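Local coordinates for protein scyllo-inosose 3-dehydrogenase (PDB 3IP1) that catalyses the NAD(+)-dependent oxidation of scyllo-inosose to 3-dehydro-scyllo-inosose, probably as a step in myo-inositol degradation, at residues A[217-222]-A[285-290]. Residues are numbered along the deposited sequence; the frame is centred on the assembly and turned at random.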
# COMPACT_ATOMS: atom_id res chain seq x y z
N VAL A 217 -18.79 -7.81 0.17
CA VAL A 217 -18.79 -6.96 -1.01
C VAL A 217 -20.21 -6.80 -1.54
O VAL A 217 -21.02 -7.70 -1.42
CB VAL A 217 -17.84 -7.48 -2.14
CG1 VAL A 217 -16.39 -7.62 -1.62
CG2 VAL A 217 -18.34 -8.78 -2.71
N VAL A 218 -20.49 -5.64 -2.14
CA VAL A 218 -21.78 -5.33 -2.76
C VAL A 218 -21.55 -4.89 -4.20
O VAL A 218 -20.82 -3.93 -4.47
CB VAL A 218 -22.54 -4.22 -1.97
CG1 VAL A 218 -23.78 -3.76 -2.73
CG2 VAL A 218 -22.91 -4.72 -0.55
N ILE A 219 -22.20 -5.57 -5.13
CA ILE A 219 -22.10 -5.23 -6.56
C ILE A 219 -23.45 -4.73 -7.08
O ILE A 219 -24.47 -5.42 -6.98
CB ILE A 219 -21.61 -6.43 -7.41
CG1 ILE A 219 -20.19 -6.83 -6.99
CG2 ILE A 219 -21.63 -6.09 -8.89
CD1 ILE A 219 -19.93 -8.27 -7.07
N LEU A 220 -23.45 -3.52 -7.63
CA LEU A 220 -24.64 -2.93 -8.20
C LEU A 220 -24.56 -3.06 -9.71
O LEU A 220 -23.72 -2.42 -10.35
CB LEU A 220 -24.76 -1.46 -7.76
CG LEU A 220 -24.92 -1.22 -6.24
CD1 LEU A 220 -23.56 -1.03 -5.50
CD2 LEU A 220 -25.83 -0.03 -5.98
N GLY A 221 -25.43 -3.89 -10.28
CA GLY A 221 -25.48 -4.09 -11.73
C GLY A 221 -24.97 -5.46 -12.09
O GLY A 221 -23.82 -5.80 -11.75
N GLY A 222 -25.80 -6.26 -12.77
CA GLY A 222 -25.47 -7.64 -13.15
C GLY A 222 -25.25 -7.90 -14.64
O GLY A 222 -25.54 -9.00 -15.14
N LEU A 285 -16.21 -3.17 0.00
CA LEU A 285 -16.16 -2.70 -1.37
C LEU A 285 -17.53 -2.70 -2.05
O LEU A 285 -18.28 -3.68 -1.97
CB LEU A 285 -15.16 -3.55 -2.18
CG LEU A 285 -15.03 -3.27 -3.69
CD1 LEU A 285 -14.26 -1.96 -3.98
CD2 LEU A 285 -14.34 -4.43 -4.39
N PHE A 286 -17.85 -1.59 -2.71
CA PHE A 286 -19.02 -1.48 -3.55
C PHE A 286 -18.56 -1.27 -4.99
O PHE A 286 -17.67 -0.47 -5.26
CB PHE A 286 -19.90 -0.29 -3.13
CG PHE A 286 -20.44 -0.38 -1.72
CD1 PHE A 286 -19.63 -0.08 -0.63
CD2 PHE A 286 -21.78 -0.73 -1.49
CE1 PHE A 286 -20.13 -0.14 0.69
CE2 PHE A 286 -22.31 -0.81 -0.19
CZ PHE A 286 -21.49 -0.51 0.91
N LEU A 287 -19.16 -2.01 -5.93
CA LEU A 287 -18.84 -1.84 -7.33
C LEU A 287 -20.06 -1.22 -7.99
O LEU A 287 -21.14 -1.83 -8.02
CB LEU A 287 -18.49 -3.16 -8.02
CG LEU A 287 -18.11 -3.02 -9.50
CD1 LEU A 287 -16.78 -2.21 -9.69
CD2 LEU A 287 -18.02 -4.36 -10.21
N GLU A 288 -19.88 -0.01 -8.50
CA GLU A 288 -20.93 0.69 -9.19
C GLU A 288 -20.81 0.33 -10.67
O GLU A 288 -20.02 0.93 -11.39
CB GLU A 288 -20.78 2.21 -9.01
CG GLU A 288 -22.08 3.00 -9.21
CD GLU A 288 -22.81 2.64 -10.50
OE1 GLU A 288 -22.52 3.21 -11.58
OE2 GLU A 288 -23.69 1.77 -10.43
N ALA A 289 -21.60 -0.66 -11.09
CA ALA A 289 -21.58 -1.13 -12.47
C ALA A 289 -22.95 -0.99 -13.15
O ALA A 289 -23.25 -1.75 -14.06
CB ALA A 289 -21.12 -2.59 -12.51
N THR A 290 -23.76 -0.02 -12.70
CA THR A 290 -25.10 0.21 -13.27
C THR A 290 -25.10 1.22 -14.40
O THR A 290 -25.91 1.13 -15.30
CB THR A 290 -26.14 0.74 -12.24
OG1 THR A 290 -25.77 2.06 -11.83
CG2 THR A 290 -26.30 -0.19 -11.01
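V218 and F286 sit side by side where strands 217-220 and 285-288 pair in parallel at the centre of the Rossmann-type sheet of this dehydrogenase, a worked example of how the first and fourth strands of such a fold meet. The main chains are joined by four hydrogen bonds, V218 N to L285 O, L287 N to V218 O, L220 N to L287 O and A289 N to L220 O; the last, with an N-H...O angle of 141°, is the most bent and carries the pairing past the end of the strand.

The side chains divide between two helical layers. V217, I219, L285 and L287 share one face; there I219, L285 and L287 pack on helix 224-235, with I219 CG1 4.2 Å from L287 CB. V218, L220, F286 and E288 share the other face, which helix 293-306 covers. There V218 CB lies 3.6 Å from F286 CD2, meeting the ring obliquely.

L220 can be followed outward: its CB lies 3.6 Å from L287 O and 3.8 Å from T290 CG2. CG is anti to the carbonyl carbon (chi1 -63°), and from it CD1 comes within 3.6 Å of L287 O, with F286 CD2, at the ring edge, farther off at 4.4 Å. The L220 side chain also packs on V296 of helix 293-306.

Beyond the strands, G221 belongs to a GxGxxG pattern consistent with NAD(+) binding, and a side chain on it would collide with A289 O. E288 bends at chi2 (-49°) and returns to its own chain, OE2 accepting from T290 N and T290 OG1. An alanine in place of E288 would probably leave T290 N without its carboxylate acceptor and the T290 side chain less firmly fixed. The two donors approach E288 OE2 on its syn side from opposite faces of the carboxylate plane, the T290 N bond measuring 2.9 Å.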